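Local coordinates for AT5g51070/K3K7_27 (Arabidopsis thaliana, PDB 5GKM), which is the N-terminal domain of the Clp-protease-associated chaperone ClpD, whose full-length chain probably binds and hydrolyses ATP, at residues G126-D131 / N147-A152; L28-V33 / I69-N74; S96-R101 / V130-A135. One frame throughout, in Å; residues are numbered along the deposited sequence.

Interaction 1: residues G126-D131 / N147-A152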
loop_
_atom_site.group_PDB
_atom_site.type_symbol
_atom_site.label_atom_id
_atom_site.label_comp_id
_atom_site.label_asym_id
_atom_site.label_seq_id
_atom_site.Cartn_x
_atom_site.Cartn_y
_atom_site.Cartn_z
ATOM N N GLY A 126 5.258 -6.743 1.768
ATOM C CA GLY A 126 5.709 -6.585 0.405
ATOM C C GLY A 126 6.101 -5.165 0.097
ATOM O O GLY A 126 7.083 -4.925 -0.489
ATOM N N LEU A 127 5.274 -4.241 0.545
ATOM C CA LEU A 127 5.472 -2.880 0.226
ATOM C C LEU A 127 6.786 -2.398 0.774
ATOM O O LEU A 127 7.467 -1.618 0.171
ATOM C CB LEU A 127 4.313 -2.065 0.773
ATOM C CG LEU A 127 4.272 -0.557 0.614
ATOM C CD1 LEU A 127 4.305 -0.233 -0.863
ATOM C CD2 LEU A 127 3.028 0.043 1.245
ATOM N N PHE A 128 7.114 -2.894 1.944
ATOM C CA PHE A 128 8.260 -2.406 2.665
ATOM C C PHE A 128 9.516 -3.207 2.365
ATOM O O PHE A 128 10.484 -3.014 3.024
ATOM C CB PHE A 128 8.000 -2.411 4.182
ATOM C CG PHE A 128 6.834 -1.552 4.601
ATOM C CD1 PHE A 128 6.519 -0.445 3.870
ATOM C CD2 PHE A 128 6.062 -1.844 5.716
ATOM C CE1 PHE A 128 5.464 0.338 4.203
ATOM C CE2 PHE A 128 4.981 -1.050 6.063
ATOM C CZ PHE A 128 4.687 0.018 5.285
ATOM N N THR A 129 9.421 -4.169 1.461
ATOM C CA THR A 129 10.579 -4.935 1.037
ATOM C C THR A 129 10.889 -4.942 -0.439
ATOM O O THR A 129 11.999 -5.166 -0.784
ATOM C CB THR A 129 10.541 -6.371 1.525
ATOM O OG1 THR A 129 9.373 -7.008 1.064
ATOM C CG2 THR A 129 10.572 -6.452 3.033
ATOM N N VAL A 130 9.912 -4.764 -1.295
ATOM C CA VAL A 130 10.150 -4.864 -2.731
ATOM C C VAL A 130 9.755 -3.683 -3.612
ATOM O O VAL A 130 9.718 -3.826 -4.810
ATOM C CB VAL A 130 9.536 -6.144 -3.337
ATOM C CG1 VAL A 130 10.019 -7.352 -2.590
ATOM C CG2 VAL A 130 8.032 -6.066 -3.387
ATOM N N ASP A 131 9.451 -2.542 -3.010
ATOM C CA ASP A 131 9.020 -1.404 -3.808
ATOM C C ASP A 131 10.165 -0.531 -4.367
ATOM O O ASP A 131 11.280 -0.898 -4.247
ATOM C CB ASP A 131 7.891 -0.576 -3.155
ATOM C CG ASP A 131 8.383 0.696 -2.477
ATOM O OD1 ASP A 131 9.500 0.637 -2.020
ATOM O OD2 ASP A 131 7.656 1.676 -2.368
ATOM N N ASN A 147 11.257 -0.586 8.959
ATOM C CA ASN A 147 11.504 -1.944 9.423
ATOM C C ASN A 147 10.699 -2.341 10.654
ATOM O O ASN A 147 10.286 -3.449 10.775
ATOM C CB ASN A 147 12.986 -2.196 9.543
ATOM C CG ASN A 147 13.706 -2.076 8.196
ATOM O OD1 ASN A 147 13.157 -2.365 7.151
ATOM N ND2 ASN A 147 14.884 -1.624 8.238
ATOM N N LEU A 148 10.487 -1.383 11.542
ATOM C CA LEU A 148 9.598 -1.588 12.672
ATOM C C LEU A 148 8.149 -1.820 12.247
ATOM O O LEU A 148 7.468 -2.559 12.836
ATOM C CB LEU A 148 9.646 -0.449 13.689
ATOM C CG LEU A 148 10.848 -0.413 14.617
ATOM C CD1 LEU A 148 10.844 0.840 15.479
ATOM C CD2 LEU A 148 10.837 -1.651 15.481
ATOM N N LEU A 149 7.722 -1.101 11.237
ATOM C CA LEU A 149 6.404 -1.365 10.684
ATOM C C LEU A 149 6.276 -2.745 10.043
ATOM O O LEU A 149 5.305 -3.373 10.209
ATOM C CB LEU A 149 5.971 -0.284 9.685
ATOM C CG LEU A 149 5.829 1.135 10.161
ATOM C CD1 LEU A 149 5.337 2.026 9.053
ATOM C CD2 LEU A 149 4.793 1.201 11.216
ATOM N N THR A 150 7.304 -3.177 9.330
ATOM C CA THR A 150 7.269 -4.511 8.769
ATOM C C THR A 150 7.164 -5.574 9.868
ATOM O O THR A 150 6.438 -6.499 9.779
ATOM C CB THR A 150 8.538 -4.798 7.958
ATOM O OG1 THR A 150 8.746 -3.778 7.010
ATOM C CG2 THR A 150 8.485 -6.183 7.260
ATOM N N ALA A 151 7.911 -5.351 10.927
ATOM C CA ALA A 151 7.857 -6.243 12.055
ATOM C C ALA A 151 6.514 -6.267 12.700
ATOM O O ALA A 151 6.038 -7.298 13.013
ATOM C CB ALA A 151 8.933 -5.921 13.077
ATOM N N ALA A 152 5.906 -5.098 12.839
ATOM C CA ALA A 152 4.598 -5.031 13.396
ATOM C C ALA A 152 3.578 -5.799 12.542
ATOM O O ALA A 152 2.690 -6.352 13.054
ATOM C CB ALA A 152 4.148 -3.586 13.584
HETATM O O HOH W 1 11.072 -3.738 5.887
#
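F128 and T150 meet where OG1 of T150 lies 3.2 Å from CB of F128, coming in at the edge of the phenyl ring and close to its plane. The two side chains run alongside one another with opposite senses, with OG1 of T150 also 3.6 Å from CD2 of F128. CE2 of F128, farther out on the ring, lies 3.8 Å from CB of L149, an apolar contact made obliquely to the ring. F128 CG lies anti to the carbonyl carbon (chi1 -60°), which carries the ring across to helix 146-158.

A single water joins the polar groups above this contact. It donates to F128 O at 3.0 Å and to N147 OD1 at 2.8 Å, and accepts from T150 OG1 at 2.6 Å. The hydroxyl of T150 lies beside its own backbone N and also bonds to the carbonyl of M146 one turn earlier, so M146 O and the water are both partners of this one hydroxyl.

In the all-helical Clp N-terminal domain, this joins the C-terminal part of helix 120-130 to the first half of helix 146-158. L39 of helix 35-45, F52 and L139 of helix 134-142 also press on the F128 side chain, and L139 touches L149 as well, as do L53 and S55. Within the same segment as F128, G126 O accepts from both T129 N and V130 N, and the hydroxyl of T129 is held by V125 O and by Y109 OH of helix 97-112.

Interaction 2: residues L28-V33 / I69-N74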
loop_
_atom_site.group_PDB
_atom_site.type_symbol
_atom_site.label_atom_id
_atom_site.label_comp_id
_atom_site.label_asym_id
_atom_site.label_seq_id
_atom_site.Cartn_x
_atom_site.Cartn_y
_atom_site.Cartn_z
ATOM N N LEU A 28 -5.457 12.551 -5.807
ATOM C CA LEU A 28 -4.203 13.225 -6.038
ATOM C C LEU A 28 -4.049 13.623 -7.488
ATOM O O LEU A 28 -3.054 14.167 -7.853
ATOM C CB LEU A 28 -3.000 12.430 -5.571
ATOM C CG LEU A 28 -2.936 12.251 -4.088
ATOM C CD1 LEU A 28 -2.091 11.048 -3.715
ATOM C CD2 LEU A 28 -2.467 13.473 -3.378
ATOM N N GLY A 29 -5.050 13.328 -8.280
ATOM C CA GLY A 29 -4.979 13.622 -9.685
ATOM C C GLY A 29 -4.173 12.650 -10.525
ATOM O O GLY A 29 -3.683 12.985 -11.532
ATOM N N LYS A 30 -4.070 11.413 -10.067
ATOM C CA LYS A 30 -3.342 10.391 -10.784
ATOM C C LYS A 30 -4.223 9.429 -11.590
ATOM O O LYS A 30 -5.371 9.356 -11.382
ATOM C CB LYS A 30 -2.463 9.605 -9.817
ATOM C CG LYS A 30 -1.734 10.450 -8.802
ATOM C CD LYS A 30 -0.672 11.312 -9.415
ATOM C CE LYS A 30 -0.112 12.286 -8.410
ATOM N NZ LYS A 30 1.023 13.101 -8.886
ATOM N N ASP A 31 -3.631 8.734 -12.544
ATOM C CA ASP A 31 -4.318 7.748 -13.336
ATOM C C ASP A 31 -3.742 6.325 -13.268
ATOM O O ASP A 31 -4.071 5.525 -14.054
ATOM C CB ASP A 31 -4.351 8.165 -14.794
ATOM C CG ASP A 31 -5.048 9.482 -15.003
ATOM O OD1 ASP A 31 -6.221 9.599 -14.657
ATOM O OD2 ASP A 31 -4.390 10.379 -15.520
ATOM N N MET A 32 -2.871 6.115 -12.308
ATOM C CA MET A 32 -2.311 4.830 -12.039
ATOM C C MET A 32 -1.887 4.787 -10.579
ATOM O O MET A 32 -1.447 5.728 -10.076
ATOM C CB MET A 32 -1.119 4.638 -12.938
ATOM C CG MET A 32 -0.413 3.370 -12.676
ATOM S SD MET A 32 0.806 3.038 -13.927
ATOM C CE MET A 32 -0.236 2.027 -14.921
ATOM N N VAL A 33 -2.017 3.633 -9.965
ATOM C CA VAL A 33 -1.690 3.495 -8.566
ATOM C C VAL A 33 -0.231 3.079 -8.428
ATOM O O VAL A 33 0.155 2.057 -8.866
ATOM C CB VAL A 33 -2.514 2.358 -7.957
ATOM C CG1 VAL A 33 -2.148 2.145 -6.514
ATOM C CG2 VAL A 33 -3.980 2.658 -8.060
ATOM N N ILE A 69 5.613 15.428 -1.406
ATOM C CA ILE A 69 6.768 14.795 -2.025
ATOM C C ILE A 69 6.747 14.747 -3.539
ATOM O O ILE A 69 7.715 15.048 -4.163
ATOM C CB ILE A 69 7.004 13.374 -1.421
ATOM C CG1 ILE A 69 7.317 13.505 0.042
ATOM C CG2 ILE A 69 8.167 12.663 -2.066
ATOM C CD1 ILE A 69 7.160 12.226 0.785
ATOM N N TRP A 70 5.610 14.360 -4.081
ATOM C CA TRP A 70 5.426 14.177 -5.498
ATOM C C TRP A 70 4.847 15.353 -6.249
ATOM O O TRP A 70 4.994 15.394 -7.452
ATOM C CB TRP A 70 4.573 12.933 -5.780
ATOM C CG TRP A 70 5.394 11.684 -5.637
ATOM C CD1 TRP A 70 6.179 11.094 -6.609
ATOM C CD2 TRP A 70 5.642 10.901 -4.441
ATOM N NE1 TRP A 70 6.843 10.018 -6.131
ATOM C CE2 TRP A 70 6.583 9.851 -4.836
ATOM C CE3 TRP A 70 5.179 10.918 -3.167
ATOM C CZ2 TRP A 70 7.043 8.919 -3.941
ATOM C CZ3 TRP A 70 5.654 9.979 -2.288
ATOM C CH2 TRP A 70 6.585 9.011 -2.663
ATOM N N ASP A 71 4.125 16.246 -5.566
ATOM C CA ASP A 71 3.419 17.304 -6.298
ATOM C C ASP A 71 3.773 18.770 -6.088
ATOM O O ASP A 71 3.371 19.601 -6.871
ATOM C CB ASP A 71 1.917 17.116 -6.187
ATOM C CG ASP A 71 1.389 16.072 -7.145
ATOM O OD1 ASP A 71 1.382 14.900 -6.794
ATOM O OD2 ASP A 71 1.026 16.440 -8.250
ATOM N N GLU A 72 4.529 19.077 -5.044
ATOM C CA GLU A 72 4.827 20.472 -4.751
ATOM C C GLU A 72 6.123 21.009 -5.394
ATOM O O GLU A 72 6.298 22.175 -5.455
ATOM C CB GLU A 72 4.811 20.689 -3.247
ATOM C CG GLU A 72 3.379 20.612 -2.693
ATOM C CD GLU A 72 2.550 21.902 -2.914
ATOM O OE1 GLU A 72 2.833 22.631 -3.820
ATOM O OE2 GLU A 72 1.661 22.176 -2.152
ATOM N N ALA A 73 6.999 20.095 -5.825
ATOM C CA ALA A 73 8.190 20.425 -6.582
ATOM C C ALA A 73 8.325 19.593 -7.884
ATOM O O ALA A 73 7.395 19.508 -8.616
ATOM C CB ALA A 73 9.432 20.338 -5.718
ATOM N N ASN A 74 9.492 19.026 -8.165
ATOM C CA ASN A 74 9.603 18.220 -9.353
ATOM C C ASN A 74 8.870 16.882 -9.235
ATOM O O ASN A 74 8.793 16.346 -8.174
ATOM C CB ASN A 74 11.053 17.992 -9.747
ATOM C CG ASN A 74 11.753 19.258 -10.149
ATOM O OD1 ASN A 74 11.212 20.045 -10.855
ATOM N ND2 ASN A 74 12.988 19.401 -9.733
HETATM O O HOH W 2 -1.304 15.493 -9.552
#
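K30 and D71 reach toward each other from opposite directions and meet in a salt bridge, the ammonium of one against the carboxylate of the other. NZ of K30 donates to OD1 of D71 at 2.8 Å, and OD1 receives it through its syn lone pair. The grip is unequal: OD2 of D71 stays 3.4 Å from NZ of K30, while CE of K30 comes within 3.4 Å of OD1 of D71. The lysine gets there by a single bend, at chi2 (-68°), beyond which the chain runs out straight to its amine; its side chain also rests on H37 of helix 35-45.

The second carboxylate oxygen is taken up by a water, which donates to D71 OD2 at 2.8 Å and to the carbonyl oxygen of L28, also at 2.8 Å. The same water accepts a weak bond from K30 NZ, so it ties the carboxylate, and weakly the amine, to the carbonyl two residues before the lysine. D71 and its neighbour W70 diverge: although both leave the backbone on this side, the indole turns away to pack on S134 and V138 of helix 134-142, and its NE1 bonds to D76.

L28 packs on H37 and L40. After it, G29 takes a positive phi of 79° and two bonds run back into the last turn of helix 12-27. The bridge thus links the loop leaving a Schellman-terminated helix to the C-terminal part of helix 59-71, on the surface of a Clp N-terminal domain.

Interaction 3: residues S96-R101 / V130-A135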
loop_
_atom_site.group_PDB
_atom_site.type_symbol
_atom_site.label_atom_id
_atom_site.label_comp_id
_atom_site.label_asym_id
_atom_site.label_seq_id
_atom_site.Cartn_x
_atom_site.Cartn_y
_atom_site.Cartn_z
ATOM N N SER A 96 0.596 0.216 -11.108
ATOM C CA SER A 96 1.909 0.313 -11.689
ATOM C C SER A 96 2.683 -0.997 -11.592
ATOM O O SER A 96 2.334 -1.834 -10.892
ATOM C CB SER A 96 2.701 1.409 -11.035
ATOM O OG SER A 96 3.117 1.057 -9.795
ATOM N N ILE A 97 3.761 -1.103 -12.367
ATOM C CA ILE A 97 4.581 -2.285 -12.318
ATOM C C ILE A 97 5.076 -2.444 -10.905
ATOM O O ILE A 97 5.054 -3.491 -10.404
ATOM C CB ILE A 97 5.788 -2.100 -13.240
ATOM C CG1 ILE A 97 5.305 -2.207 -14.664
ATOM C CG2 ILE A 97 6.871 -3.133 -13.001
ATOM C CD1 ILE A 97 6.264 -1.579 -15.661
ATOM N N SER A 98 5.530 -1.354 -10.329
ATOM C CA SER A 98 6.006 -1.539 -8.819
ATOM C C SER A 98 4.867 -2.117 -7.821
ATOM O O SER A 98 5.110 -2.915 -7.020
ATOM C CB SER A 98 6.547 -0.179 -8.353
ATOM O OG SER A 98 5.618 0.894 -8.588
ATOM N N THR A 99 3.683 -1.550 -8.022
ATOM C CA THR A 99 2.584 -1.966 -7.247
ATOM C C THR A 99 2.289 -3.442 -7.523
ATOM O O THR A 99 2.015 -4.135 -6.640
ATOM C CB THR A 99 1.339 -1.068 -7.491
ATOM O OG1 THR A 99 1.693 0.253 -7.190
ATOM C CG2 THR A 99 0.183 -1.525 -6.620
ATOM N N LYS A 100 2.324 -3.847 -8.773
ATOM C CA LYS A 100 2.066 -5.226 -9.075
ATOM C C LYS A 100 3.123 -6.151 -8.449
ATOM O O LYS A 100 2.858 -7.255 -8.096
ATOM C CB LYS A 100 1.977 -5.456 -10.584
ATOM C CG LYS A 100 0.751 -4.815 -11.224
ATOM C CD LYS A 100 0.771 -5.030 -12.740
ATOM C CE LYS A 100 -0.359 -4.408 -13.520
ATOM N NZ LYS A 100 -1.663 -5.011 -13.160
ATOM N N ARG A 101 4.322 -5.661 -8.415
ATOM C CA ARG A 101 5.405 -6.398 -7.828
ATOM C C ARG A 101 5.108 -6.604 -6.351
ATOM O O ARG A 101 5.301 -7.638 -5.838
ATOM C CB ARG A 101 6.706 -5.666 -8.031
ATOM C CG ARG A 101 7.879 -6.340 -7.402
ATOM C CD ARG A 101 9.222 -5.830 -7.887
ATOM N NE ARG A 101 10.269 -6.279 -6.953
ATOM C CZ ARG A 101 11.504 -5.803 -6.850
ATOM N NH1 ARG A 101 11.948 -4.867 -7.646
ATOM N NH2 ARG A 101 12.316 -6.273 -5.929
ATOM N N VAL A 130 9.912 -4.764 -1.295
ATOM C CA VAL A 130 10.150 -4.864 -2.731
ATOM C C VAL A 130 9.755 -3.683 -3.612
ATOM O O VAL A 130 9.718 -3.826 -4.810
ATOM C CB VAL A 130 9.536 -6.144 -3.337
ATOM C CG1 VAL A 130 10.019 -7.352 -2.590
ATOM C CG2 VAL A 130 8.032 -6.066 -3.387
ATOM N N ASP A 131 9.451 -2.542 -3.010
ATOM C CA ASP A 131 9.020 -1.404 -3.808
ATOM C C ASP A 131 10.165 -0.531 -4.367
ATOM O O ASP A 131 11.280 -0.898 -4.247
ATOM C CB ASP A 131 7.891 -0.576 -3.155
ATOM C CG ASP A 131 8.383 0.696 -2.477
ATOM O OD1 ASP A 131 9.500 0.637 -2.020
ATOM O OD2 ASP A 131 7.656 1.676 -2.368
ATOM N N ASP A 132 9.806 0.581 -4.988
ATOM C CA ASP A 132 10.752 1.449 -5.743
ATOM C C ASP A 132 11.385 2.534 -4.903
ATOM O O ASP A 132 12.097 3.360 -5.406
ATOM C CB ASP A 132 10.144 2.061 -7.015
ATOM C CG ASP A 132 9.013 3.015 -6.741
ATOM O OD1 ASP A 132 8.694 3.186 -5.595
ATOM O OD2 ASP A 132 8.462 3.578 -7.698
ATOM N N GLY A 133 11.165 2.463 -3.611
ATOM C CA GLY A 133 11.596 3.442 -2.670
ATOM C C GLY A 133 10.555 4.475 -2.311
ATOM O O GLY A 133 10.742 5.238 -1.432
ATOM N N SER A 134 9.434 4.434 -2.996
ATOM C CA SER A 134 8.380 5.395 -2.741
ATOM C C SER A 134 7.810 5.324 -1.348
ATOM O O SER A 134 7.668 6.314 -0.742
ATOM C CB SER A 134 7.272 5.276 -3.783
ATOM O OG SER A 134 7.815 5.425 -5.055
ATOM N N ALA A 135 7.543 4.145 -0.854
ATOM C CA ALA A 135 6.978 4.061 0.496
ATOM C C ALA A 135 7.890 4.626 1.561
ATOM O O ALA A 135 7.460 5.287 2.442
ATOM C CB ALA A 135 6.601 2.621 0.841
HETATM O O HOH W 3 5.840 2.849 -7.039
#
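Two successive Asx turns lead into helix 134-142, and it is the chain around them, from V130 to D132, that meets R101 and S98 at the start of helix 97-112. R101 extends from CG to NE, its CG anti to the backbone N (chi1 178°), and lays its guanidinium obliquely across V130. The carbonyl oxygen of V130 sits 3.3 Å above one guanidinium face, over its centre, too poor an angle for a hydrogen bond from NE: a carbonyl set against a flat cation. NE of R101 also lies 3.7 Å from CB of V130, whose side chain continues onto V102 and A105.

At the other end, OG of S98 stands 4.0 Å from OD2 of D132. A water donates to that OD2 at 2.8 Å and lies close to the serine hydroxyl, but S98 is modelled in two conformers and this link is doubtful.

D131 turns both oxygens to the helix start: OD1 takes the N-H of G133 at 2.9 Å from above the carboxylate plane, and OD2 takes that of A135 at 2.9 Å through its syn lone pair, while also bonding T35. D132 OD1 receives S134 N at 3.0 Å on its anti side, tilted 33° out of plane. The amides of G133, S134 and A135 thus meet two aspartates, the pattern of Asx turns at a helix N terminus, with G133 as N-cap.

Overall arrangement
Following the chain from the N terminus, interaction 2 comes first, closing a 35-residue span from the loop after helix 12-27 to the C-terminal part of helix 59-71. Interactions 3 and 1 then follow, in series with it. Interaction 3 closes a loop holding most of helix 97-112 and of helix 120-130, and ends at the start of helix 134-142; interaction 1 begins on the stretch where interaction 3 ends, and the two share V130 and D131. They also touch through L127 and A135. Interaction 2 meets interaction 3 where V33 O faces S96 N and T99 OG1, and where W70 packs on S134. No contact nests inside another, and all lie in the Clp R region.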